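N-acetyltransferase (Escherichia coli, PDB 6GTQ) probably transfers an acetyl group from acetyl-coenzyme A to an amino group of its acceptor, as enzymes of the GNAT acetyltransferase family do. Local coordinates at residues D6-I11 / P57-L62; N31-T36 / Y64-G69; G97-D102 / A112-H117; V136-E141 / T145-L150. The protein carries 1 engineered substitution. All coordinates share one frame; numbering follows the deposited sequence.

Interaction 1. Residues D6-I11 / P57-L62; sequences DLTIEI and PERQVL
Glu10 holds its carboxylate over one face of the Arg59 guanidinium. OE2 stands 3.6 Å above that plane, displaced toward its rim, and the two flat groups are inclined to each other by 42°. The nearest charged atoms, Glu10 OE2 and Arg59 NH2, are 3.7 Å apart, and no N-H is aimed at the oxygen. This is therefore a long salt bridge resting on charge alone, without the paired, coplanar bonds of an end-on carboxylate-arginine contact. The torsions describe the meeting: Glu10 runs extended beyond CG (chi2 174°), whereas Arg59 is bent at chi2 (-75°), and its guanidinium lies with one face toward Glu10 OE2. The other carboxylate oxygen, Glu10 OE1, is hydrogen-bonded with the hydroxyl of Tyr18, outside the two segments, so the carboxylate is shared between the tyrosine and the arginine. Thr8 OG1 lies 4.0 Å from Arg59 NH2, too far for a bond. At the other end of the contact the chemistry turns apolar: Leu7 and Leu62 run roughly perpendicular and meet through single methyls, CD2 of Leu7 and CD1 of Leu62, 3.9 Å apart. No hydrogen bond joins residues 6-11 to 57-62, and the sheet order explains why: strand 48-53 lies between strands 8-11 and 61-74, pairing with Thr8 and Glu10 through Cys53 and Ile51. On the helix side, Leu7 packs on Trp110 and Ile9 on Leu114, both of helix 110-129.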
loop_
_atom_site.group_PDB
_atom_site.type_symbol
_atom_site.label_atom_id
_atom_site.label_comp_id
_atom_site.label_asym_id
_atom_site.label_seq_id
_atom_site.Cartn_x
_atom_site.Cartn_y
_atom_site.Cartn_z
ATOM N N ASP A 6 18.463 -10.256 -5.771
ATOM C CA ASP A 6 17.693 -11.435 -6.199
ATOM C C ASP A 6 16.159 -11.219 -6.118
ATOM O O ASP A 6 15.419 -11.907 -6.810
ATOM C CB ASP A 6 18.123 -12.668 -5.366
ATOM C CG ASP A 6 17.784 -14.045 -5.930
ATOM O OD1 ASP A 6 17.889 -14.232 -7.165
ATOM O OD2 ASP A 6 17.451 -14.947 -5.127
ATOM N N LEU A 7 15.698 -10.256 -5.295
ATOM C CA LEU A 7 14.281 -9.953 -5.076
ATOM C C LEU A 7 13.591 -9.144 -6.181
ATOM O O LEU A 7 14.216 -8.269 -6.787
ATOM C CB LEU A 7 14.091 -9.239 -3.727
ATOM C CG LEU A 7 14.345 -10.069 -2.470
ATOM C CD1 LEU A 7 14.930 -9.216 -1.381
ATOM C CD2 LEU A 7 13.072 -10.751 -1.985
ATOM N N THR A 8 12.285 -9.429 -6.419
ATOM C CA THR A 8 11.413 -8.721 -7.378
ATOM C C THR A 8 10.019 -8.458 -6.788
ATOM O O THR A 8 9.573 -9.209 -5.921
ATOM C CB THR A 8 11.253 -9.474 -8.718
ATOM O OG1 THR A 8 10.746 -10.785 -8.485
ATOM C CG2 THR A 8 12.530 -9.522 -9.541
ATOM N N ILE A 9 9.334 -7.393 -7.266
ATOM C CA ILE A 9 7.948 -7.073 -6.885
ATOM C C ILE A 9 7.082 -7.282 -8.117
ATOM O O ILE A 9 7.322 -6.668 -9.159
ATOM C CB ILE A 9 7.702 -5.677 -6.248
ATOM C CG1 ILE A 9 8.729 -5.345 -5.150
ATOM C CG2 ILE A 9 6.262 -5.594 -5.709
ATOM C CD1 ILE A 9 8.934 -3.846 -4.898
ATOM N N GLU A 10 6.098 -8.169 -8.004
ATOM C CA GLU A 10 5.188 -8.495 -9.091
ATOM C C GLU A 10 3.792 -8.779 -8.560
ATOM O O GLU A 10 3.642 -9.187 -7.411
ATOM C CB GLU A 10 5.722 -9.692 -9.912
ATOM C CG GLU A 10 5.897 -10.983 -9.118
ATOM C CD GLU A 10 6.290 -12.231 -9.885
ATOM O OE1 GLU A 10 5.630 -13.279 -9.689
ATOM O OE2 GLU A 10 7.269 -12.170 -10.665
ATOM N N ILE A 11 2.772 -8.579 -9.400
ATOM C CA ILE A 11 1.388 -8.914 -9.068
ATOM C C ILE A 11 1.296 -10.446 -9.065
ATOM O O ILE A 11 1.991 -11.095 -9.852
ATOM C CB ILE A 11 0.361 -8.230 -10.031
ATOM C CG1 ILE A 11 -1.093 -8.470 -9.557
ATOM C CG2 ILE A 11 0.567 -8.601 -11.531
ATOM C CD1 ILE A 11 -2.082 -7.498 -10.038
ATOM N N PRO A 57 12.499 -20.176 -9.525
ATOM C CA PRO A 57 11.289 -20.913 -9.942
ATOM C C PRO A 57 10.398 -21.278 -8.740
ATOM O O PRO A 57 9.178 -21.335 -8.893
ATOM C CB PRO A 57 11.849 -22.156 -10.650
ATOM C CG PRO A 57 13.285 -21.844 -10.929
ATOM C CD PRO A 57 13.718 -20.957 -9.818
ATOM N N GLU A 58 11.030 -21.380 -7.584
ATOM C CA GLU A 58 10.417 -21.726 -6.325
ATOM C C GLU A 58 9.505 -20.651 -5.771
ATOM O O GLU A 58 8.648 -20.928 -4.969
ATOM C CB GLU A 58 11.514 -22.051 -5.332
ATOM C CG GLU A 58 12.331 -23.287 -5.684
ATOM C CD GLU A 58 13.355 -23.095 -6.799
ATOM O OE1 GLU A 58 13.439 -22.015 -7.384
ATOM O OE2 GLU A 58 14.107 -24.033 -7.085
ATOM N N ARG A 59 9.727 -19.417 -6.186
ATOM C CA ARG A 59 8.918 -18.242 -5.801
ATOM C C ARG A 59 8.724 -17.984 -4.297
ATOM O O ARG A 59 7.593 -17.863 -3.830
ATOM C CB ARG A 59 7.549 -18.297 -6.485
ATOM C CG ARG A 59 7.591 -18.041 -7.983
ATOM C CD ARG A 59 7.802 -16.568 -8.287
ATOM N NE ARG A 59 8.248 -16.356 -9.661
ATOM C CZ ARG A 59 9.117 -15.421 -10.028
ATOM N NH1 ARG A 59 9.466 -15.300 -11.301
ATOM N NH2 ARG A 59 9.637 -14.606 -9.121
ATOM N N GLN A 60 9.820 -17.905 -3.545
ATOM C CA GLN A 60 9.749 -17.736 -2.091
ATOM C C GLN A 60 9.325 -16.296 -1.727
ATOM O O GLN A 60 10.073 -15.345 -1.964
ATOM C CB GLN A 60 11.096 -18.097 -1.455
ATOM C CG GLN A 60 11.095 -18.094 0.068
ATOM C CD GLN A 60 12.383 -18.615 0.661
ATOM O OE1 GLN A 60 13.285 -19.080 -0.049
ATOM N NE2 GLN A 60 12.503 -18.532 1.985
ATOM N N VAL A 61 8.115 -16.146 -1.165
ATOM C CA VAL A 61 7.536 -14.854 -0.790
ATOM C C VAL A 61 8.150 -14.320 0.496
ATOM O O VAL A 61 8.073 -14.983 1.534
ATOM C CB VAL A 61 5.983 -14.903 -0.743
ATOM C CG1 VAL A 61 5.389 -13.589 -0.225
ATOM C CG2 VAL A 61 5.416 -15.248 -2.115
ATOM N N LEU A 62 8.737 -13.111 0.422
ATOM C CA LEU A 62 9.366 -12.441 1.559
ATOM C C LEU A 62 8.691 -11.103 1.907
ATOM O O LEU A 62 9.270 -10.255 2.582
ATOM C CB LEU A 62 10.890 -12.284 1.344
ATOM C CG LEU A 62 11.727 -13.581 1.359
ATOM C CD1 LEU A 62 13.140 -13.312 0.926
ATOM C CD2 LEU A 62 11.708 -14.261 2.720
#

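Interaction 2. Residues N31-T36 / Y64-G69; sequences NLFLTT and YYTLCG. With ACT (acetate ion), chain H.
The carbonyl oxygen of Asn31 accepts two hydrogen bonds from Thr35, 3.1 Å from its N and 3.0 Å from its OG1, the hydroxyl standing 39° out of the carbonyl plane. That doubled grip belongs to the helical turn carrying Phe33 and Leu34, the residues that press onto Tyr64 of strand 61-74. The helix axis passes the strand at 79°, close to perpendicular. Leu34 and Tyr64 lie alongside each other, pointing opposite ways: Leu34 CD1 lies 3.6 Å from Tyr64 CD2, and Leu34 CB equally close to Tyr64 CE2. Phe33 takes the far end of that ring. With CG anti to the backbone N (chi1 -178°), it brings its ring edge to Tyr64 OH, which lies near the phenylalanine plane, 3.7 Å from CD2. Further along the strand, Thr66 turns CG2 to Phe33 CE2 and gives OG1 to an acetate, probably from the crystallisation liquor, whose O is 2.7 Å away. Leu38 of helix 38-43 touches Phe33, Tyr64 and Thr66, and Arg98 makes a cation-pi contact with Phe33. No hydrogen bond crosses between the two segments, which is consistent with van der Waals packing of helix on sheet; Tyr64 OH pairs with the carbonyl of Leu30 and Thr66 OG1 with the acetate, so each hydroxyl has a partner away from the apolar surfaces.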
loop_
_atom_site.group_PDB
_atom_site.type_symbol
_atom_site.label_atom_id
_atom_site.label_comp_id
_atom_site.label_asym_id
_atom_site.label_seq_id
_atom_site.Cartn_x
_atom_site.Cartn_y
_atom_site.Cartn_z
ATOM N N ASN A 31 0.078 -13.371 8.552
ATOM C CA ASN A 31 0.661 -14.619 8.111
ATOM C C ASN A 31 -0.427 -15.523 7.597
ATOM O O ASN A 31 -0.329 -16.043 6.531
ATOM C CB ASN A 31 1.329 -15.305 9.283
ATOM C CG ASN A 31 2.667 -14.719 9.639
ATOM O OD1 ASN A 31 3.271 -13.985 8.898
ATOM N ND2 ASN A 31 3.137 -15.077 10.796
ATOM N N LEU A 32 -1.448 -15.731 8.403
ATOM C CA LEU A 32 -2.596 -16.551 8.081
ATOM C C LEU A 32 -3.342 -16.015 6.897
ATOM O O LEU A 32 -3.827 -16.810 6.095
ATOM C CB LEU A 32 -3.506 -16.702 9.299
ATOM C CG LEU A 32 -3.035 -17.730 10.324
ATOM C CD1 LEU A 32 -3.568 -17.403 11.703
ATOM C CD2 LEU A 32 -3.405 -19.152 9.902
ATOM N N PHE A 33 -3.383 -14.677 6.726
ATOM C CA PHE A 33 -4.038 -14.118 5.552
ATOM C C PHE A 33 -3.305 -14.574 4.287
ATOM O O PHE A 33 -3.954 -14.958 3.316
ATOM C CB PHE A 33 -4.170 -12.585 5.607
ATOM C CG PHE A 33 -4.900 -12.049 4.394
ATOM C CD1 PHE A 33 -6.278 -12.183 4.277
ATOM C CD2 PHE A 33 -4.198 -11.483 3.334
ATOM C CE1 PHE A 33 -6.944 -11.750 3.129
ATOM C CE2 PHE A 33 -4.866 -11.045 2.189
ATOM C CZ PHE A 33 -6.236 -11.177 2.098
ATOM N N LEU A 34 -1.966 -14.567 4.314
ATOM C CA LEU A 34 -1.152 -14.961 3.173
ATOM C C LEU A 34 -1.266 -16.450 2.837
ATOM O O LEU A 34 -1.391 -16.801 1.660
ATOM C CB LEU A 34 0.323 -14.564 3.399
ATOM C CG LEU A 34 1.302 -14.927 2.276
ATOM C CD1 LEU A 34 1.195 -13.972 1.096
ATOM C CD2 LEU A 34 2.705 -15.021 2.781
ATOM N N THR A 35 -1.213 -17.317 3.854
ATOM C CA THR A 35 -1.201 -18.765 3.641
ATOM C C THR A 35 -2.596 -19.418 3.497
ATOM O O THR A 35 -2.646 -20.601 3.154
ATOM C CB THR A 35 -0.357 -19.455 4.732
ATOM O OG1 THR A 35 -0.752 -18.970 6.019
ATOM C CG2 THR A 35 1.142 -19.235 4.537
ATOM N N THR A 36 -3.711 -18.680 3.726
ATOM C CA THR A 36 -5.060 -19.273 3.614
ATOM C C THR A 36 -6.096 -18.422 2.837
ATOM O O THR A 36 -7.112 -18.976 2.406
ATOM C CB THR A 36 -5.647 -19.670 5.013
ATOM O OG1 THR A 36 -5.803 -18.524 5.848
ATOM C CG2 THR A 36 -4.840 -20.739 5.742
ATOM N N TYR A 64 4.496 -8.902 1.108
ATOM C CA TYR A 64 3.323 -8.679 0.274
ATOM C C TYR A 64 2.555 -7.406 0.610
ATOM O O TYR A 64 2.712 -6.827 1.692
ATOM C CB TYR A 64 2.376 -9.897 0.334
ATOM C CG TYR A 64 1.507 -10.021 1.574
ATOM C CD1 TYR A 64 0.242 -9.433 1.629
ATOM C CD2 TYR A 64 1.900 -10.821 2.647
ATOM C CE1 TYR A 64 -0.587 -9.596 2.739
ATOM C CE2 TYR A 64 1.064 -11.017 3.751
ATOM C CZ TYR A 64 -0.174 -10.393 3.794
ATOM O OH TYR A 64 -1.001 -10.568 4.872
ATOM N N TYR A 65 1.679 -7.015 -0.310
ATOM C CA TYR A 65 0.742 -5.913 -0.127
ATOM C C TYR A 65 -0.532 -6.196 -0.926
ATOM O O TYR A 65 -0.488 -6.959 -1.887
ATOM C CB TYR A 65 1.362 -4.513 -0.370
ATOM C CG TYR A 65 1.503 -4.059 -1.808
ATOM C CD1 TYR A 65 0.407 -3.563 -2.514
ATOM C CD2 TYR A 65 2.755 -3.992 -2.419
ATOM C CE1 TYR A 65 0.535 -3.106 -3.823
ATOM C CE2 TYR A 65 2.899 -3.514 -3.723
ATOM C CZ TYR A 65 1.784 -3.073 -4.420
ATOM O OH TYR A 65 1.905 -2.629 -5.712
ATOM N N THR A 66 -1.673 -5.666 -0.469
ATOM C CA THR A 66 -2.973 -5.819 -1.142
ATOM C C THR A 66 -3.575 -4.453 -1.459
ATOM O O THR A 66 -3.474 -3.538 -0.646
ATOM C CB THR A 66 -3.958 -6.737 -0.376
ATOM O OG1 THR A 66 -4.364 -6.114 0.846
ATOM C CG2 THR A 66 -3.404 -8.130 -0.116
ATOM N N LEU A 67 -4.189 -4.329 -2.647
ATOM C CA LEU A 67 -4.872 -3.130 -3.127
ATOM C C LEU A 67 -6.292 -3.441 -3.543
ATOM O O LEU A 67 -6.581 -4.531 -4.065
ATOM C CB LEU A 67 -4.186 -2.559 -4.381
ATOM C CG LEU A 67 -2.848 -1.877 -4.273
ATOM C CD1 LEU A 67 -2.369 -1.491 -5.647
ATOM C CD2 LEU A 67 -2.908 -0.635 -3.381
ATOM N N CYS A 68 -7.167 -2.450 -3.349
ATOM C CA CYS A 68 -8.559 -2.496 -3.784
ATOM C C CYS A 68 -9.093 -1.092 -3.999
ATOM O O CYS A 68 -8.762 -0.179 -3.248
ATOM C CB CYS A 68 -9.451 -3.304 -2.848
ATOM S SG CYS A 68 -11.095 -3.649 -3.531
ATOM N N GLY A 69 -9.901 -0.935 -5.037
ATOM C CA GLY A 69 -10.524 0.340 -5.364
ATOM C C GLY A 69 -11.521 0.720 -4.285
ATOM O O GLY A 69 -12.192 -0.143 -3.707
HETATM C C ACT H . -7.617 -4.471 0.393
HETATM O O ACT H . -6.503 -4.666 -0.016
HETATM O OXT ACT H . -8.489 -5.336 0.500
HETATM C CH3 ACT H . -7.947 -3.044 0.811
#

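Interaction 3. Residues G97-D102 / A112-H117; sequences GRLAID and ATLVAH
Leu114 reaches from helix 110-129 onto two residues of strand 90-101, Leu99 and Ile101, which face the helix from alternate positions of the strand. Its CB is 3.7 Å from Leu99 CD1, and its CD2 approaches the same methyl at 3.9 Å, so Leu99 lies against the root of the leucine as well as one branch. The branched end of Leu114 meets Ile101 tip to tip: Ile101 CD1 sits 3.8 Å from Leu114 CD2 and 4.0 Å from Leu114 CD1, almost equally far from both methyls. Val115 follows on the next step of the helix and uses one methyl, CG2, which comes within 3.8 Å of Leu99 CD2. Leu99 is thus split between neighbouring helix residues, CD1 for Leu114 and CD2 for Val115; with CG anti to the backbone N (chi1 -179°), it projects its fork into the helix surface. Two residues on, His117 ND1 is hydrogen-bonded with the hydroxyl of Tyr65, on the adjacent strand 61-74. Segment axes 9.5 Å apart at their closest, running at 142°, fit a helix returning across the strand that precedes it, the first half of a beta-alpha-beta crossover. In GNAT enzymes the loop and helix N-terminus of this unit typically bind the pyrophosphate of acetyl-coenzyme A, and probably do so here. Between the two segments no hydrogen bond crosses and only aliphatic branches meet; the chemistry implies apolar packing of helix on strand, with the His117-Tyr65 bond as a polar tie to the next strand.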
loop_
_atom_site.group_PDB
_atom_site.type_symbol
_atom_site.label_atom_id
_atom_site.label_comp_id
_atom_site.label_asym_id
_atom_site.label_seq_id
_atom_site.Cartn_x
_atom_site.Cartn_y
_atom_site.Cartn_z
ATOM N N GLY A 97 -4.743 -2.149 1.959
ATOM C CA GLY A 97 -5.285 -2.743 3.178
ATOM C C GLY A 97 -4.381 -3.634 4.000
ATOM O O GLY A 97 -4.672 -3.882 5.171
ATOM N N ARG A 98 -3.310 -4.148 3.400
ATOM C CA ARG A 98 -2.370 -5.046 4.063
ATOM C C ARG A 98 -0.984 -4.840 3.529
ATOM O O ARG A 98 -0.795 -4.709 2.324
ATOM C CB ARG A 98 -2.777 -6.523 3.861
ATOM C CG ARG A 98 -3.713 -7.050 4.926
ATOM C CD ARG A 98 -4.583 -8.153 4.405
ATOM N NE ARG A 98 -5.419 -8.726 5.459
ATOM C CZ ARG A 98 -6.737 -8.894 5.378
ATOM N NH1 ARG A 98 -7.407 -9.425 6.394
ATOM N NH2 ARG A 98 -7.392 -8.548 4.276
ATOM N N LEU A 99 -0.009 -4.840 4.433
ATOM C CA LEU A 99 1.412 -4.717 4.133
ATOM C C LEU A 99 2.158 -5.556 5.151
ATOM O O LEU A 99 1.989 -5.363 6.359
ATOM C CB LEU A 99 1.878 -3.237 4.150
ATOM C CG LEU A 99 3.363 -2.954 3.827
ATOM C CD1 LEU A 99 3.661 -3.094 2.346
ATOM C CD2 LEU A 99 3.752 -1.568 4.270
ATOM N N ALA A 100 2.932 -6.529 4.666
ATOM C CA ALA A 100 3.728 -7.409 5.526
ATOM C C ALA A 100 5.063 -7.705 4.880
ATOM O O ALA A 100 5.112 -7.981 3.684
ATOM C CB ALA A 100 2.975 -8.703 5.801
ATOM N N ILE A 101 6.142 -7.637 5.671
ATOM C CA ILE A 101 7.520 -7.934 5.250
ATOM C C ILE A 101 8.065 -9.014 6.173
ATOM O O ILE A 101 7.967 -8.878 7.395
ATOM C CB ILE A 101 8.432 -6.655 5.246
ATOM C CG1 ILE A 101 7.911 -5.548 4.270
ATOM C CG2 ILE A 101 9.909 -6.987 4.987
ATOM C CD1 ILE A 101 7.972 -5.832 2.726
ATOM N N ASP A 102 8.655 -10.074 5.595
ATOM C CA ASP A 102 9.265 -11.166 6.352
ATOM C C ASP A 102 10.385 -10.640 7.257
ATOM O O ASP A 102 11.135 -9.754 6.844
ATOM C CB ASP A 102 9.800 -12.246 5.400
ATOM C CG ASP A 102 10.193 -13.526 6.103
ATOM O OD1 ASP A 102 9.294 -14.337 6.403
ATOM O OD2 ASP A 102 11.401 -13.717 6.356
ATOM N N ALA A 112 8.825 0.285 2.839
ATOM C CA ALA A 112 8.774 1.567 2.135
ATOM C C ALA A 112 8.863 1.373 0.607
ATOM O O ALA A 112 8.148 2.057 -0.121
ATOM C CB ALA A 112 9.886 2.481 2.629
ATOM N N THR A 113 9.705 0.424 0.126
ATOM C CA THR A 113 9.858 0.114 -1.307
ATOM C C THR A 113 8.542 -0.463 -1.876
ATOM O O THR A 113 8.184 -0.161 -3.016
ATOM C CB THR A 113 11.103 -0.761 -1.552
ATOM O OG1 THR A 113 12.240 -0.107 -0.989
ATOM C CG2 THR A 113 11.371 -1.024 -3.038
ATOM N N LEU A 114 7.811 -1.249 -1.057
ATOM C CA LEU A 114 6.521 -1.843 -1.415
ATOM C C LEU A 114 5.420 -0.786 -1.515
ATOM O O LEU A 114 4.583 -0.866 -2.415
ATOM C CB LEU A 114 6.149 -2.977 -0.445
ATOM C CG LEU A 114 6.282 -4.387 -1.015
ATOM C CD1 LEU A 114 7.737 -4.795 -1.159
ATOM C CD2 LEU A 114 5.534 -5.392 -0.163
ATOM N N VAL A 115 5.455 0.228 -0.626
ATOM C CA VAL A 115 4.518 1.364 -0.649
ATOM C C VAL A 115 4.775 2.201 -1.929
ATOM O O VAL A 115 3.827 2.581 -2.604
ATOM C CB VAL A 115 4.591 2.217 0.651
ATOM C CG1 VAL A 115 3.687 3.446 0.569
ATOM C CG2 VAL A 115 4.233 1.380 1.874
ATOM N N ALA A 116 6.056 2.416 -2.288
ATOM C CA ALA A 116 6.454 3.150 -3.496
ATOM C C ALA A 116 5.998 2.410 -4.772
ATOM O O ALA A 116 5.612 3.054 -5.752
ATOM C CB ALA A 116 7.962 3.393 -3.507
ATOM N N HIS A 117 6.001 1.066 -4.733
ATOM C CA HIS A 117 5.525 0.211 -5.818
ATOM C C HIS A 117 4.007 0.400 -5.943
ATOM O O HIS A 117 3.508 0.707 -7.034
ATOM C CB HIS A 117 5.886 -1.255 -5.552
ATOM C CG HIS A 117 5.589 -2.153 -6.713
ATOM N ND1 HIS A 117 4.340 -2.707 -6.893
ATOM C CD2 HIS A 117 6.390 -2.554 -7.725
ATOM C CE1 HIS A 117 4.419 -3.428 -7.997
ATOM N NE2 HIS A 117 5.634 -3.372 -8.529
#

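Interaction 4. Residues V136-E141 / T145-L150; sequences VEALNE and TFFKSL. Engineered in segment 145-150: Phe147 (natural residue Tyr).
The Phe147 ring, an engineered replacement for the natural tyrosine, is covered on both faces. Val136 CG2 lies over one, 3.7 Å from the ring centroid and 24° off the normal, a CH-pi contact; Phe146 CD2 lies over the centre of the other. Ala138 CB sits at the edge, near the ring plane, 4.1 Å from CD2. This is the strand-to-helix passage late in the GNAT fold: strand 133-137 ends, the chain turns through residues 138-140, and helix 141-149 folds back so that Phe147 faces the strand's end. Val136 meets the ring with both branches, since CG1 also comes to 3.6 Å from Phe147 CG; CG2, anti to the backbone N, approaches CZ at 3.4 Å, a tight fit. Around this cluster, Phe152 adds an edge-to-face ring contact with Phe147, and Leu163 of strand 162-166 touches Val136, Ala138 and Phe147. The helix start is polar instead. Asn140 is its N-cap, with OD1 bonded to the backbone N of Ala143, and Lys148 NZ stays beyond salt-bridge range of Glu141 OE2. At the first residue of the helix, Glu141 O receives both Thr145 N (3.1 Å) and Thr145 OG1 (2.8 Å), one turn on, from opposite faces of the carbonyl plane.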
loop_
_atom_site.group_PDB
_atom_site.type_symbol
_atom_site.label_atom_id
_atom_site.label_comp_id
_atom_site.label_asym_id
_atom_site.label_seq_id
_atom_site.Cartn_x
_atom_site.Cartn_y
_atom_site.Cartn_z
ATOM N N VAL A 136 -4.542 4.145 3.399
ATOM C CA VAL A 136 -3.816 3.021 3.970
ATOM C C VAL A 136 -4.378 2.659 5.344
ATOM O O VAL A 136 -4.899 3.526 6.043
ATOM C CB VAL A 136 -2.285 3.276 3.937
ATOM C CG1 VAL A 136 -1.797 4.087 5.130
ATOM C CG2 VAL A 136 -1.522 1.978 3.812
ATOM N N GLU A 137 -4.329 1.368 5.694
ATOM C CA GLU A 137 -4.832 0.853 6.970
ATOM C C GLU A 137 -3.684 0.585 7.951
ATOM O O GLU A 137 -2.803 -0.231 7.660
ATOM C CB GLU A 137 -5.688 -0.420 6.753
ATOM C CG GLU A 137 -6.997 -0.194 6.003
ATOM C CD GLU A 137 -8.006 0.741 6.654
ATOM O OE1 GLU A 137 -8.276 0.587 7.869
ATOM O OE2 GLU A 137 -8.535 1.625 5.942
ATOM N N ALA A 138 -3.688 1.285 9.100
ATOM C CA ALA A 138 -2.690 1.115 10.156
ATOM C C ALA A 138 -3.358 0.632 11.456
ATOM O O ALA A 138 -3.919 1.431 12.215
ATOM C CB ALA A 138 -1.914 2.403 10.375
ATOM N N LEU A 139 -3.313 -0.699 11.677
ATOM C CA LEU A 139 -3.906 -1.420 12.815
ATOM C C LEU A 139 -3.160 -1.256 14.158
ATOM O O LEU A 139 -3.668 -1.690 15.196
ATOM C CB LEU A 139 -4.051 -2.912 12.458
ATOM N N ASN A 140 -1.966 -0.631 14.141
ATOM C CA ASN A 140 -1.134 -0.417 15.330
ATOM C C ASN A 140 -0.305 0.873 15.232
ATOM O O ASN A 140 -0.190 1.449 14.145
ATOM C CB ASN A 140 -0.241 -1.637 15.586
ATOM C CG ASN A 140 0.638 -2.004 14.419
ATOM O OD1 ASN A 140 1.758 -1.512 14.284
ATOM N ND2 ASN A 140 0.144 -2.873 13.545
ATOM N N GLU A 141 0.275 1.316 16.372
ATOM C CA GLU A 141 1.087 2.528 16.470
ATOM C C GLU A 141 2.408 2.469 15.679
ATOM O O GLU A 141 2.857 3.509 15.190
ATOM C CB GLU A 141 1.338 2.902 17.946
ATOM C CG GLU A 141 1.565 4.390 18.189
ATOM C CD GLU A 141 0.480 5.322 17.674
ATOM O OE1 GLU A 141 -0.566 5.452 18.351
ATOM O OE2 GLU A 141 0.675 5.922 16.591
ATOM N N THR A 145 3.170 5.180 12.656
ATOM C CA THR A 145 4.409 5.960 12.662
ATOM C C THR A 145 5.124 5.762 11.302
ATOM O O THR A 145 5.571 6.744 10.698
ATOM C CB THR A 145 5.256 5.576 13.898
ATOM O OG1 THR A 145 4.491 5.833 15.081
ATOM C CG2 THR A 145 6.587 6.320 13.967
ATOM N N PHE A 146 5.192 4.502 10.816
ATOM C CA PHE A 146 5.801 4.151 9.531
ATOM C C PHE A 146 5.132 4.897 8.365
ATOM O O PHE A 146 5.832 5.463 7.523
ATOM C CB PHE A 146 5.767 2.624 9.306
ATOM C CG PHE A 146 6.073 2.173 7.897
ATOM C CD1 PHE A 146 7.382 2.110 7.438
ATOM C CD2 PHE A 146 5.050 1.793 7.034
ATOM C CE1 PHE A 146 7.661 1.689 6.132
ATOM C CE2 PHE A 146 5.332 1.388 5.730
ATOM C CZ PHE A 146 6.635 1.326 5.293
ATOM N N PHE A 147 3.787 4.899 8.320
ATOM C CA PHE A 147 3.055 5.580 7.261
ATOM C C PHE A 147 3.197 7.096 7.359
ATOM O O PHE A 147 3.335 7.738 6.320
ATOM C CB PHE A 147 1.596 5.108 7.172
ATOM C CG PHE A 147 1.487 3.706 6.607
ATOM C CD1 PHE A 147 1.963 3.411 5.332
ATOM C CD2 PHE A 147 0.891 2.687 7.342
ATOM C CE1 PHE A 147 1.883 2.113 4.821
ATOM C CE2 PHE A 147 0.805 1.391 6.829
ATOM C CZ PHE A 147 1.311 1.109 5.576
ATOM N N LYS A 148 3.267 7.653 8.597
ATOM C CA LYS A 148 3.490 9.084 8.845
ATOM C C LYS A 148 4.867 9.523 8.331
ATOM O O LYS A 148 4.979 10.609 7.765
ATOM C CB LYS A 148 3.353 9.429 10.340
ATOM C CG LYS A 148 1.933 9.734 10.788
ATOM C CD LYS A 148 1.924 10.688 11.967
ATOM C CE LYS A 148 1.216 10.127 13.177
ATOM N NZ LYS A 148 2.129 9.347 14.060
ATOM N N SER A 149 5.906 8.668 8.505
ATOM C CA SER A 149 7.282 8.931 8.051
ATOM C C SER A 149 7.406 8.905 6.520
ATOM O O SER A 149 8.344 9.478 5.961
ATOM C CB SER A 149 8.272 7.967 8.699
ATOM O OG SER A 149 8.143 6.650 8.190
ATOM N N LEU A 150 6.447 8.250 5.849
ATOM C CA LEU A 150 6.388 8.192 4.399
ATOM C C LEU A 150 5.595 9.372 3.830
ATOM O O LEU A 150 5.574 9.544 2.617
ATOM C CB LEU A 150 5.813 6.858 3.924
ATOM C CG LEU A 150 6.663 5.609 4.143
ATOM C CD1 LEU A 150 6.000 4.416 3.486
ATOM C CD2 LEU A 150 8.082 5.783 3.592
#

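In the fold
All four contacts reach the same mixed sheet. Interaction 1 is a surface contact at the edge formed by strand 8-11, where a loose charge pair meets a small leucine contact; interaction 2 is buried and mostly aromatic and aliphatic. Both use strand 61-74, which pairs with strand 90-101 of interaction 3, the bond from Tyr64 N to Ala100 O linking interactions 2 and 3. Interactions 3 and 4, each partly buried, share a seam: Leu99 and Val115 touch Phe146 and Phe147. Interaction 3 is purely aliphatic, whereas interaction 4 adds helix-start hydrogen bonds to its ring packing. Interactions 1 and 4 lie on opposite sides of the chain's centre, their own centres about 25 Å apart.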